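Local coordinates for protein fatty acid CoA ligase (Marinactinospora thermotolerans, PDB 6SQ8) that belongs to the AMP-binding enzymes of the ANL superfamily, with a large N-terminal part, a small C-terminal domain, and adenosine monophosphate bound in the model, at residues A424-G429 and V490-W495; D12-V17 and A29-Q34; H328-I333 and W350-M355. One frame throughout, in Å; residues are numbered along the deposited sequence.

None of the three contacts touches another. Interaction 1 is buried and lies in the C-terminal domain, where a helix at the chain end packs on a strand through valines. Interaction 2 lies near the N-terminus, on the opposite side of the chain's centre, its centre about 47 Å from that of interaction 1. It is partly buried, and one arginine and two waters join the loop after a helix to the next helix. Interaction 3, also partly buried, pairs two strands of the N-terminal part. It comes nearest the ligands: the side chain of Met355 is about 7 Å from 1-ethanoyl-9H-pyrido[3,4-b]indole-3-carboxylic acid. Apolar packing dominates 1, hydrogen bonds to carbonyls 2, and strand pairing 3.

Interaction 1 of 3, residues A424-G429 and V490-W495; sequences AAAVVG and VKVRTW
Two valines and the aliphatic part of Arg493 carry this contact. CG1 of Val492 meets both methyls of Val428, at 3.7 Å from Val428 CG1 and 4.0 Å from Val428 CG2, and the two side chains cross obliquely. Val492 has CG1 anti to its backbone N (chi1 170°). Its second branch, CG2, turns to Ala426 and lies 4.0 Å from Ala426 CB. Val492 therefore spans two residues on the same side of the strand. Arg493 CG packs on Val428 CB at 4.0 Å and lies beside Gly429 O. The Arg493 chain then bends at chi3 (-100°). Its NH2 forms a salt bridge with Asp398, which would steady the far end of the side chain. One face of the Trp495 indole lies over Lys491 O and Val492 CA, both offset toward its rim. Thr494 OG1 donates to Lys491 O, which the backbone N of Thr494 also grips. The axes of strand 424-429 and helix 490-494 cross at -68° and come within 8.2 Å. Strand 422-432 is an outer strand of a three-stranded sheet in the C-terminal domain, paired with strand 438-445. Helix 489-494 packs by Ala426 and Val428, while Ala425 and Val427 touch helix 409-418 on the other face.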
ATOM      1  N   ALA A 424      15.595   5.228  13.411  1.00 26.22           N
ATOM      2  CA  ALA A 424      14.225   4.646  13.497  1.00 25.15           C
ATOM      3  C   ALA A 424      13.879   4.287  14.934  1.00 23.47           C
ATOM      4  O   ALA A 424      14.731   4.110  15.734  1.00 22.46           O
ATOM      5  CB  ALA A 424      14.118   3.410  12.631  1.00 25.18           C
ATOM      6  N   ALA A 425      12.587   4.158  15.226  1.00 24.04           N
ATOM      7  CA  ALA A 425      12.151   3.799  16.563  1.00 24.30           C
ATOM      8  C   ALA A 425      10.775   3.142  16.527  1.00 23.02           C
ATOM      9  O   ALA A 425       9.911   3.550  15.796  1.00 22.65           O
ATOM     10  CB  ALA A 425      12.147   5.030  17.443  1.00 25.84           C
ATOM     11  N   ALA A 426      10.596   2.131  17.374  1.00 24.34           N
ATOM     12  CA  ALA A 426       9.290   1.525  17.618  1.00 25.46           C
ATOM     13  C   ALA A 426       9.004   1.589  19.116  1.00 25.05           C
ATOM     14  O   ALA A 426       9.741   1.033  19.877  1.00 24.86           O
ATOM     15  CB  ALA A 426       9.257   0.114  17.089  1.00 23.43           C
ATOM     16  N   VAL A 427       7.953   2.315  19.498  1.00 28.66           N
ATOM     17  CA  VAL A 427       7.555   2.490  20.891  1.00 28.82           C
ATOM     18  C   VAL A 427       6.262   1.704  21.134  1.00 28.96           C
ATOM     19  O   VAL A 427       5.295   1.827  20.392  1.00 32.67           O
ATOM     20  CB  VAL A 427       7.366   3.984  21.187  1.00 28.46           C
ATOM     21  CG1 VAL A 427       6.781   4.242  22.555  1.00 27.96           C
ATOM     22  CG2 VAL A 427       8.653   4.766  21.002  1.00 28.76           C
ATOM     23  N   VAL A 428       6.269   0.905  22.198  1.00 31.51           N
ATOM     24  CA  VAL A 428       5.188   0.005  22.557  1.00 32.68           C
ATOM     25  C   VAL A 428       4.950   0.118  24.065  1.00 36.29           C
ATOM     26  O   VAL A 428       5.831   0.566  24.801  1.00 39.27           O
ATOM     27  CB  VAL A 428       5.531  -1.440  22.191  1.00 32.15           C
ATOM     28  CG1 VAL A 428       5.748  -1.609  20.702  1.00 33.30           C
ATOM     29  CG2 VAL A 428       6.752  -1.925  22.951  1.00 35.06           C
ATOM     30  N   GLY A 429       3.760  -0.300  24.500  1.00 39.37           N
ATOM     31  CA  GLY A 429       3.436  -0.486  25.915  1.00 42.97           C
ATOM     32  C   GLY A 429       3.412  -1.963  26.304  1.00 45.78           C
ATOM     33  O   GLY A 429       3.034  -2.831  25.508  1.00 44.55           O
ATOM     34  N   VAL A 490       3.712  -5.990  17.240  1.00 46.04           N
ATOM     35  CA  VAL A 490       3.403  -7.098  18.160  1.00 49.88           C
ATOM     36  C   VAL A 490       4.720  -7.825  18.465  1.00 49.70           C
ATOM     37  O   VAL A 490       4.924  -8.260  19.601  1.00 49.01           O
ATOM     38  CB  VAL A 490       2.289  -8.062  17.687  1.00 51.19           C
ATOM     39  CG1 VAL A 490       1.181  -7.333  16.934  1.00 51.98           C
ATOM     40  CG2 VAL A 490       2.818  -9.250  16.877  1.00 53.01           C
ATOM     41  N   LYS A 491       5.609  -7.926  17.467  1.00 44.80           N
ATOM     42  CA  LYS A 491       6.915  -8.545  17.675  1.00 43.63           C
ATOM     43  C   LYS A 491       7.711  -7.713  18.692  1.00 44.95           C
ATOM     44  O   LYS A 491       8.237  -8.253  19.661  1.00 45.19           O
ATOM     45  CB  LYS A 491       7.667  -8.712  16.349  1.00 43.08           C
ATOM     46  CG  LYS A 491       8.910  -9.593  16.421  1.00 41.81           C
ATOM     47  CD  LYS A 491       9.296 -10.183  15.077  1.00 42.54           C
ATOM     48  CE  LYS A 491      10.479 -11.126  15.172  1.00 44.93           C
ATOM     49  N   VAL A 492       7.772  -6.394  18.482  1.00 44.79           N
ATOM     50  CA  VAL A 492       8.528  -5.493  19.358  1.00 44.25           C
ATOM     51  C   VAL A 492       7.994  -5.635  20.789  1.00 41.80           C
ATOM     52  O   VAL A 492       8.765  -5.676  21.732  1.00 44.74           O
ATOM     53  CB  VAL A 492       8.485  -4.036  18.852  1.00 39.52           C
ATOM     54  CG1 VAL A 492       9.047  -3.060  19.869  1.00 36.15           C
ATOM     55  CG2 VAL A 492       9.230  -3.881  17.542  1.00 39.57           C
ATOM     56  N   ARG A 493       6.679  -5.746  20.924  1.00 41.14           N
ATOM     57  CA  ARG A 493       6.028  -5.879  22.227  1.00 46.90           C
ATOM     58  C   ARG A 493       6.557  -7.123  22.960  1.00 51.56           C
ATOM     59  O   ARG A 493       6.732  -7.084  24.175  1.00 58.64           O
ATOM     60  CB  ARG A 493       4.504  -5.941  22.062  1.00 48.60           C
ATOM     61  CG  ARG A 493       3.744  -4.906  22.875  1.00 49.05           C
ATOM     62  CD  ARG A 493       2.282  -4.806  22.480  1.00 51.25           C
ATOM     63  NE  ARG A 493       1.970  -3.679  21.604  1.00 50.15           N
ATOM     64  CZ  ARG A 493       1.414  -3.775  20.395  1.00 50.99           C
ATOM     65  NH1 ARG A 493       1.202  -4.967  19.857  1.00 52.15           N
ATOM     66  NH2 ARG A 493       1.097  -2.685  19.715  1.00 52.50           N
ATOM     67  N   THR A 494       6.834  -8.210  22.227  1.00 51.92           N
ATOM     68  CA  THR A 494       7.283  -9.482  22.844  1.00 51.84           C
ATOM     69  C   THR A 494       8.705  -9.352  23.414  1.00 51.09           C
ATOM     70  O   THR A 494       9.074 -10.079  24.341  1.00 61.21           O
ATOM     71  CB  THR A 494       7.257 -10.681  21.878  1.00 50.92           C
ATOM     72  OG1 THR A 494       8.374 -10.601  20.995  1.00 47.72           O
ATOM     73  CG2 THR A 494       5.983 -10.795  21.071  1.00 50.42           C
ATOM     74  N   TRP A 495       9.504  -8.453  22.835  1.00 45.72           N
ATOM     75  CA  TRP A 495      10.877  -8.224  23.265  1.00 45.05           C
ATOM     76  C   TRP A 495      10.935  -7.687  24.700  1.00 46.43           C
ATOM     77  O   TRP A 495      11.986  -7.774  25.321  1.00 48.05           O
ATOM     78  CB  TRP A 495      11.593  -7.246  22.331  1.00 41.50           C
ATOM     79  CG  TRP A 495      11.806  -7.736  20.936  1.00 41.55           C
ATOM     80  CD1 TRP A 495      11.673  -9.013  20.477  1.00 43.05           C
ATOM     81  CD2 TRP A 495      12.238  -6.952  19.812  1.00 41.05           C
ATOM     82  NE1 TRP A 495      11.967  -9.071  19.141  1.00 44.26           N
ATOM     83  CE2 TRP A 495      12.340  -7.827  18.709  1.00 41.83           C
ATOM     84  CE3 TRP A 495      12.554  -5.604  19.625  1.00 41.73           C
ATOM     85  CZ2 TRP A 495      12.721  -7.388  17.438  1.00 42.01           C
ATOM     86  CZ3 TRP A 495      12.936  -5.173  18.371  1.00 41.78           C
ATOM     87  CH2 TRP A 495      13.015  -6.054  17.295  1.00 40.41           C
TER

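Interaction 2 of 3, residues D12-V17 and A29-Q34; sequences DGIGEV and ARLRHQ
Helix 5-13 ends here, and Ile14 is the first residue to leave helical angles, with psi at 126°. The chain then runs on toward strand 17-20. Residues 29-34 form an early part of helix 28-44. The nearest CA atoms, those of Ile14 and Arg32, are 7.9 Å apart. Arg32 extends from CG to NE and reaches the residue just after helix 5-13. Its NH2 donates to Ile14 O at 2.9 Å (152°), on a lone pair in the carbonyl plane. Water 1 donates to the same Ile14 O and accepts from Arg32 NE at 2.7 Å. Two donors thus hold this carbonyl, and the direct bond and the water bridge probably limit the rotation of the guanidinium. Ile14 CB lies over one face of the group, 3.6 Å from Arg32 NH2. Further along Ile14, CD1 touches Arg32 CG and, at 4.2 Å, Leu31 CD2; Ile14 and Leu31 cross at about a right angle. Water 2 joins Glu16 O to Ala29 N near the start of helix 28-44. The hairpin of strands 17-20 and 25-27 connects the two helices, and Glu16 shares a backbone hydrogen bond with Gly28. Leu31 also packs on Ala65 of helix 61-72.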
ATOM      1  N   ASP A  12      -9.636   1.451 -22.701  1.00 31.24           N
ATOM      2  CA  ASP A  12      -9.913   2.577 -23.577  1.00 35.72           C
ATOM      3  C   ASP A  12      -8.726   3.546 -23.557  1.00 35.93           C
ATOM      4  O   ASP A  12      -8.434   4.184 -24.559  1.00 39.48           O
ATOM      5  CB  ASP A  12     -11.208   3.292 -23.167  1.00 43.47           C
ATOM      6  CG  ASP A  12     -12.162   3.617 -24.319  1.00 52.13           C
ATOM      7  OD1 ASP A  12     -12.361   2.730 -25.193  1.00 55.10           O
ATOM      8  OD2 ASP A  12     -12.705   4.764 -24.344  1.00 53.26           O
ATOM      9  N   GLY A  13      -8.060   3.658 -22.405  1.00 35.73           N
ATOM     10  CA  GLY A  13      -7.009   4.656 -22.170  1.00 32.66           C
ATOM     11  C   GLY A  13      -5.678   4.282 -22.814  1.00 29.55           C
ATOM     12  O   GLY A  13      -4.901   5.158 -23.147  1.00 29.24           O
ATOM     13  N   ILE A  14      -5.427   2.981 -22.988  1.00 28.53           N
ATOM     14  CA  ILE A  14      -4.097   2.437 -23.332  1.00 28.34           C
ATOM     15  C   ILE A  14      -3.536   3.145 -24.568  1.00 29.82           C
ATOM     16  O   ILE A  14      -4.177   3.164 -25.617  1.00 34.63           O
ATOM     17  CB  ILE A  14      -4.181   0.915 -23.547  1.00 26.61           C
ATOM     18  CG1 ILE A  14      -4.651   0.206 -22.274  1.00 28.40           C
ATOM     19  CG2 ILE A  14      -2.856   0.359 -24.037  1.00 27.12           C
ATOM     20  CD1 ILE A  14      -4.915  -1.278 -22.446  1.00 29.60           C
ATOM     21  N   GLY A  15      -2.320   3.690 -24.439  1.00 33.14           N
ATOM     22  CA  GLY A  15      -1.674   4.531 -25.480  1.00 33.34           C
ATOM     23  C   GLY A  15      -0.729   3.736 -26.368  1.00 33.77           C
ATOM     24  O   GLY A  15      -0.803   2.512 -26.396  1.00 33.40           O
ATOM     25  N   GLU A  16       0.162   4.450 -27.072  1.00 33.82           N
ATOM     26  CA  GLU A  16       1.088   3.880 -28.065  1.00 35.41           C
ATOM     27  C   GLU A  16       1.949   2.801 -27.405  1.00 33.95           C
ATOM     28  O   GLU A  16       1.968   1.649 -27.866  1.00 34.82           O
ATOM     29  CB  GLU A  16       1.990   4.954 -28.683  1.00 43.27           C
ATOM     30  CG  GLU A  16       1.331   5.780 -29.770  1.00 54.08           C
ATOM     31  CD  GLU A  16       1.112   5.026 -31.070  1.00 66.92           C
ATOM     32  OE1 GLU A  16       1.946   4.132 -31.377  1.00 74.91           O
ATOM     33  OE2 GLU A  16       0.106   5.323 -31.767  1.00 71.77           O
ATOM     34  N   VAL A  17       2.628   3.166 -26.301  1.00 33.55           N
ATOM     35  CA  VAL A  17       3.497   2.242 -25.542  1.00 31.94           C
ATOM     36  C   VAL A  17       2.947   2.046 -24.124  1.00 29.76           C
ATOM     37  O   VAL A  17       2.789   2.999 -23.367  1.00 33.81           O
ATOM     38  CB  VAL A  17       4.955   2.731 -25.516  1.00 33.43           C
ATOM     39  CG1 VAL A  17       5.863   1.776 -24.763  1.00 35.01           C
ATOM     40  CG2 VAL A  17       5.503   2.950 -26.919  1.00 31.93           C
ATOM     41  N   ALA A  29      -0.986  -1.882 -28.604  1.00 33.28           N
ATOM     42  CA  ALA A  29      -1.509  -2.906 -29.495  1.00 34.79           C
ATOM     43  C   ALA A  29      -1.281  -4.279 -28.869  1.00 34.24           C
ATOM     44  O   ALA A  29      -2.214  -5.069 -28.705  1.00 37.26           O
ATOM     45  CB  ALA A  29      -0.850  -2.818 -30.849  1.00 34.05           C
ATOM     46  N   ARG A  30      -0.030  -4.538 -28.487  1.00 34.38           N
ATOM     47  CA  ARG A  30       0.351  -5.861 -28.090  1.00 35.68           C
ATOM     48  C   ARG A  30      -0.279  -6.228 -26.742  1.00 33.24           C
ATOM     49  O   ARG A  30      -0.609  -7.398 -26.504  1.00 34.52           O
ATOM     50  CB  ARG A  30       1.870  -5.987 -28.062  1.00 38.59           C
ATOM     51  CG  ARG A  30       2.329  -7.422 -27.856  1.00 41.77           C
ATOM     52  CD  ARG A  30       3.814  -7.550 -28.143  1.00 41.47           C
ATOM     53  NE  ARG A  30       4.367  -8.718 -27.479  1.00 41.65           N
ATOM     54  CZ  ARG A  30       5.565  -8.758 -26.914  1.00 41.41           C
ATOM     55  NH1 ARG A  30       6.341  -7.672 -26.907  1.00 39.30           N
ATOM     56  NH2 ARG A  30       5.992  -9.902 -26.402  1.00 43.63           N
ATOM     57  N   LEU A  31      -0.432  -5.238 -25.865  1.00 31.83           N
ATOM     58  CA  LEU A  31      -1.030  -5.482 -24.549  1.00 33.65           C
ATOM     59  C   LEU A  31      -2.534  -5.738 -24.707  1.00 33.44           C
ATOM     60  O   LEU A  31      -3.087  -6.669 -24.089  1.00 31.57           O
ATOM     61  CB  LEU A  31      -0.759  -4.292 -23.626  1.00 32.48           C
ATOM     62  CG  LEU A  31      -1.483  -4.327 -22.277  1.00 31.16           C
ATOM     63  CD1 LEU A  31      -1.077  -5.534 -21.448  1.00 30.25           C
ATOM     64  CD2 LEU A  31      -1.254  -3.035 -21.511  1.00 33.30           C
ATOM     65  N   ARG A  32      -3.187  -4.903 -25.527  1.00 35.40           N
ATOM     66  CA  ARG A  32      -4.617  -5.048 -25.825  1.00 37.30           C
ATOM     67  C   ARG A  32      -4.875  -6.476 -26.318  1.00 37.84           C
ATOM     68  O   ARG A  32      -5.770  -7.168 -25.797  1.00 36.53           O
ATOM     69  CB  ARG A  32      -5.067  -4.023 -26.871  1.00 36.08           C
ATOM     70  CG  ARG A  32      -5.238  -2.601 -26.364  1.00 36.58           C
ATOM     71  CD  ARG A  32      -5.262  -1.633 -27.542  1.00 39.19           C
ATOM     72  NE  ARG A  32      -5.401  -0.226 -27.180  1.00 42.05           N
ATOM     73  CZ  ARG A  32      -6.496   0.300 -26.626  1.00 45.68           C
ATOM     74  NH1 ARG A  32      -7.571  -0.453 -26.445  1.00 47.73           N
ATOM     75  NH2 ARG A  32      -6.502   1.565 -26.224  1.00 40.26           N
ATOM     76  N   HIS A  33      -4.040  -6.912 -27.276  1.00 38.52           N
ATOM     77  CA  HIS A  33      -4.091  -8.250 -27.836  1.00 38.63           C
ATOM     78  C   HIS A  33      -4.031  -9.313 -26.716  1.00 36.90           C
ATOM     79  O   HIS A  33      -4.809 -10.275 -26.721  1.00 37.07           O
ATOM     80  CB  HIS A  33      -2.988  -8.427 -28.898  1.00 43.19           C
ATOM     81  CG  HIS A  33      -2.945  -9.809 -29.478  1.00 52.35           C
ATOM     82  ND1 HIS A  33      -2.273 -10.865 -28.859  1.00 54.51           N
ATOM     83  CD2 HIS A  33      -3.512 -10.330 -30.594  1.00 54.38           C
ATOM     84  CE1 HIS A  33      -2.425 -11.961 -29.579  1.00 54.94           C
ATOM     85  NE2 HIS A  33      -3.184 -11.659 -30.644  1.00 52.39           N
ATOM     86  N   GLN A  34      -3.119  -9.135 -25.753  1.00 35.67           N
ATOM     87  CA  GLN A  34      -2.924 -10.115 -24.676  1.00 34.89           C
ATOM     88  C   GLN A  34      -4.145 -10.181 -23.754  1.00 36.33           C
ATOM     89  O   GLN A  34      -4.461 -11.239 -23.223  1.00 32.74           O
ATOM     90  CB  GLN A  34      -1.655  -9.808 -23.887  1.00 35.52           C
ATOM     91  CG  GLN A  34      -0.545 -10.783 -24.240  1.00 36.50           C
ATOM     92  CD  GLN A  34      -0.576 -12.038 -23.409  1.00 35.29           C
ATOM     93  OE1 GLN A  34      -1.144 -12.084 -22.321  1.00 32.37           O
ATOM     94  NE2 GLN A  34       0.061 -13.078 -23.914  1.00 37.98           N
TER
HETATM   95  O   HOH W   1      -3.420   1.406 -28.062  1.00 19.98           O
HETATM   96  O   HOH W   2       0.413   0.497 -30.252  1.00 26.46           O

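Interaction 3 of 3, residues H328-I333 and W350-M355; sequences HVEVEI and WVRSPM
Backbone hydrogen bonds pair strands 330-334 and 347-352 as an antiparallel ladder. Glu330 and Arg352 form one hydrogen-bonded pair. Glu330 N points nearly along the C=O axis of Arg352, with N to O at 2.9 Å, and Arg352 N donates back to Glu330 O. Glu332 and Trp350 form the next such pair, and Trp350 N to Glu332 O is almost straight at 177°. Between them Val331 and Val351 are a non-hydrogen-bonded pair. Here CA-H groups face carbonyls, as with Val331 CA and Trp350 O.

Glu330, Arg352, Glu332 and Trp350 lie on one face. The side chains of Glu330 and Arg352 run side by side and point the same way. Arg352 bends at chi3 (68°), and its NH2 meets Glu330 OE1 in a salt bridge at 3.1 Å. The bond uses the syn lone pair of OE1 and lies in the guanidinium plane. Arg352 NE adds a weak bond to the same OE1. The carboxylate and guanidinium planes are turned 47° apart. Trp375 of strand 375-378 touches both side chains. Arg334 makes a salt bridge with Glu332 and a cation-pi contact with Trp350. Strand 347-352 also pairs with strands 375-378 and 380-384, an arrangement consistent with the barrel-like part of the ANL fold.

Val331 and Val351 lie side by side on the other face, their CG2 methyls 4.1 Å apart. Val329 and Val351 both pack on Ile305 of strand 303-308. Past the strand end, Ser353 OG accepts from Met355 N at 2.9 Å, an ST turn. Met355 CE meets Val329 CG2 at 3.6 Å, the side chains crossing at about a right angle. Met355 also touches Ala303 and Phe304, two residues of the 1-ethanoyl-9H-pyrido[3,4-b]indole-3-carboxylic acid pocket, and helix 175-189. Beyond the strand ends, Pro354 CD lies 3.9 Å from His328 CB.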
ATOM      1  N   HIS A 328     -13.387  14.371  -2.713  1.00 27.36           N
ATOM      2  CA  HIS A 328     -14.522  13.467  -2.519  1.00 27.47           C
ATOM      3  C   HIS A 328     -14.290  12.595  -1.285  1.00 26.94           C
ATOM      4  O   HIS A 328     -15.113  11.704  -1.009  1.00 30.72           O
ATOM      5  CB  HIS A 328     -14.853  12.625  -3.775  1.00 28.17           C
ATOM      6  CG  HIS A 328     -14.896  13.425  -5.038  1.00 29.42           C
ATOM      7  ND1 HIS A 328     -15.903  14.332  -5.302  1.00 30.99           N
ATOM      8  CD2 HIS A 328     -14.072  13.468  -6.110  1.00 28.56           C
ATOM      9  CE1 HIS A 328     -15.698  14.887  -6.489  1.00 28.83           C
ATOM     10  NE2 HIS A 328     -14.573  14.394  -6.991  1.00 27.18           N
ATOM     11  N   VAL A 329     -13.198  12.846  -0.552  1.00 27.21           N
ATOM     12  CA  VAL A 329     -12.897  12.101   0.660  1.00 27.39           C
ATOM     13  C   VAL A 329     -13.287  12.949   1.872  1.00 26.52           C
ATOM     14  O   VAL A 329     -12.663  13.956   2.165  1.00 24.49           O
ATOM     15  CB  VAL A 329     -11.423  11.663   0.736  1.00 26.77           C
ATOM     16  CG1 VAL A 329     -11.165  10.781   1.951  1.00 27.70           C
ATOM     17  CG2 VAL A 329     -11.002  10.934  -0.523  1.00 26.87           C
ATOM     18  N   GLU A 330     -14.353  12.509   2.544  1.00 28.04           N
ATOM     19  CA  GLU A 330     -14.827  13.095   3.768  1.00 29.83           C
ATOM     20  C   GLU A 330     -14.128  12.395   4.934  1.00 29.27           C
ATOM     21  O   GLU A 330     -14.060  11.187   4.963  1.00 29.27           O
ATOM     22  CB  GLU A 330     -16.342  12.941   3.866  1.00 33.12           C
ATOM     23  CG  GLU A 330     -17.099  13.504   2.662  1.00 37.43           C
ATOM     24  CD  GLU A 330     -18.588  13.183   2.608  1.00 41.63           C
ATOM     25  OE1 GLU A 330     -19.341  13.667   3.511  1.00 47.88           O
ATOM     26  OE2 GLU A 330     -18.987  12.414   1.693  1.00 40.83           O
ATOM     27  N   VAL A 331     -13.593  13.172   5.877  1.00 31.78           N
ATOM     28  CA  VAL A 331     -12.936  12.643   7.057  1.00 29.21           C
ATOM     29  C   VAL A 331     -13.550  13.305   8.293  1.00 30.37           C
ATOM     30  O   VAL A 331     -13.729  14.509   8.328  1.00 30.55           O
ATOM     31  CB  VAL A 331     -11.418  12.872   7.020  1.00 26.28           C
ATOM     32  CG1 VAL A 331     -10.751  12.273   8.246  1.00 25.90           C
ATOM     33  CG2 VAL A 331     -10.795  12.316   5.754  1.00 25.67           C
ATOM     34  N   GLU A 332     -13.859  12.489   9.300  1.00 32.07           N
ATOM     35  CA  GLU A 332     -14.247  12.979  10.605  1.00 35.13           C
ATOM     36  C   GLU A 332     -13.308  12.391  11.658  1.00 34.94           C
ATOM     37  O   GLU A 332     -12.765  11.305  11.461  1.00 36.85           O
ATOM     38  CB  GLU A 332     -15.687  12.595  10.938  1.00 38.64           C
ATOM     39  CG  GLU A 332     -16.721  13.552  10.372  1.00 41.17           C
ATOM     40  CD  GLU A 332     -18.160  13.167  10.661  1.00 42.61           C
ATOM     41  OE1 GLU A 332     -18.408  12.124  11.331  1.00 39.58           O
ATOM     42  OE2 GLU A 332     -19.029  13.919  10.202  1.00 50.75           O
ATOM     43  N   ILE A 333     -13.118  13.140  12.748  1.00 33.92           N
ATOM     44  CA  ILE A 333     -12.450  12.673  13.939  1.00 33.57           C
ATOM     45  C   ILE A 333     -13.525  12.452  15.006  1.00 32.42           C
ATOM     46  O   ILE A 333     -14.307  13.339  15.249  1.00 33.28           O
ATOM     47  CB  ILE A 333     -11.371  13.682  14.391  1.00 33.67           C
ATOM     48  CG1 ILE A 333     -10.448  14.087  13.233  1.00 32.31           C
ATOM     49  CG2 ILE A 333     -10.584  13.118  15.574  1.00 33.38           C
ATOM     50  CD1 ILE A 333      -9.573  12.949  12.717  1.00 31.24           C
ATOM     51  N   TRP A 350     -12.436   8.513  10.682  1.00 29.80           N
ATOM     52  CA  TRP A 350     -13.496   7.885   9.904  1.00 29.76           C
ATOM     53  C   TRP A 350     -13.561   8.557   8.539  1.00 30.54           C
ATOM     54  O   TRP A 350     -13.355   9.769   8.425  1.00 31.91           O
ATOM     55  CB  TRP A 350     -14.854   7.983  10.601  1.00 29.67           C
ATOM     56  CG  TRP A 350     -14.983   7.148  11.830  1.00 28.79           C
ATOM     57  CD1 TRP A 350     -14.377   7.379  13.024  1.00 29.88           C
ATOM     58  CD2 TRP A 350     -15.787   5.971  12.012  1.00 28.76           C
ATOM     59  NE1 TRP A 350     -14.746   6.425  13.934  1.00 31.50           N
ATOM     60  CE2 TRP A 350     -15.605   5.544  13.342  1.00 29.35           C
ATOM     61  CE3 TRP A 350     -16.643   5.235  11.191  1.00 30.70           C
ATOM     62  CZ2 TRP A 350     -16.230   4.418  13.868  1.00 28.29           C
ATOM     63  CZ3 TRP A 350     -17.281   4.126  11.711  1.00 30.46           C
ATOM     64  CH2 TRP A 350     -17.081   3.731  13.035  1.00 28.80           C
ATOM     65  N   VAL A 351     -13.891   7.752   7.528  1.00 29.47           N
ATOM     66  CA  VAL A 351     -13.779   8.140   6.153  1.00 30.18           C
ATOM     67  C   VAL A 351     -15.064   7.738   5.415  1.00 29.14           C
ATOM     68  O   VAL A 351     -15.609   6.677   5.657  1.00 27.67           O
ATOM     69  CB  VAL A 351     -12.513   7.499   5.551  1.00 32.58           C
ATOM     70  CG1 VAL A 351     -12.582   7.350   4.041  1.00 35.83           C
ATOM     71  CG2 VAL A 351     -11.263   8.258   5.957  1.00 34.12           C
ATOM     72  N   ARG A 352     -15.550   8.628   4.543  1.00 31.77           N
ATOM     73  CA  ARG A 352     -16.624   8.369   3.588  1.00 34.16           C
ATOM     74  C   ARG A 352     -16.131   8.857   2.225  1.00 31.09           C
ATOM     75  O   ARG A 352     -15.743  10.010   2.087  1.00 28.37           O
ATOM     76  CB  ARG A 352     -17.922   9.051   4.048  1.00 40.11           C
ATOM     77  CG  ARG A 352     -19.088   8.984   3.058  1.00 45.46           C
ATOM     78  CD  ARG A 352     -20.468   9.288   3.641  1.00 52.07           C
ATOM     79  NE  ARG A 352     -20.674  10.677   4.065  1.00 61.34           N
ATOM     80  CZ  ARG A 352     -21.818  11.199   4.536  1.00 62.93           C
ATOM     81  NH1 ARG A 352     -22.858  10.422   4.812  1.00 59.77           N
ATOM     82  NH2 ARG A 352     -21.914  12.508   4.722  1.00 57.14           N
ATOM     83  N   SER A 353     -16.120   7.963   1.234  1.00 32.55           N
ATOM     84  CA  SER A 353     -15.632   8.301  -0.107  1.00 35.12           C
ATOM     85  C   SER A 353     -16.120   7.278  -1.127  1.00 31.84           C
ATOM     86  O   SER A 353     -16.427   6.142  -0.774  1.00 31.50           O
ATOM     87  CB  SER A 353     -14.122   8.400  -0.138  1.00 35.91           C
ATOM     88  OG  SER A 353     -13.533   7.160  -0.515  1.00 35.51           O
ATOM     89  N   PRO A 354     -16.138   7.646  -2.428  1.00 27.40           N
ATOM     90  CA  PRO A 354     -16.419   6.697  -3.500  1.00 27.27           C
ATOM     91  C   PRO A 354     -15.380   5.582  -3.680  1.00 27.39           C
ATOM     92  O   PRO A 354     -15.580   4.726  -4.524  1.00 29.24           O
ATOM     93  CB  PRO A 354     -16.403   7.556  -4.778  1.00 26.40           C
ATOM     94  CG  PRO A 354     -15.548   8.737  -4.427  1.00 27.29           C
ATOM     95  CD  PRO A 354     -15.860   8.988  -2.957  1.00 27.63           C
ATOM     96  N   MET A 355     -14.281   5.617  -2.913  1.00 26.79           N
ATOM     97  CA  MET A 355     -13.193   4.662  -3.074  1.00 23.92           C
ATOM     98  C   MET A 355     -13.246   3.586  -1.990  1.00 23.89           C
ATOM     99  O   MET A 355     -12.508   2.614  -2.073  1.00 26.79           O
ATOM    100  CB  MET A 355     -11.840   5.373  -3.032  1.00 24.30           C
ATOM    101  CG  MET A 355     -11.572   6.161  -4.299  1.00 24.69           C
ATOM    102  SD  MET A 355     -10.045   7.096  -4.239  1.00 24.67           S
ATOM    103  CE  MET A 355     -10.497   8.393  -3.086  1.00 25.43           C
TER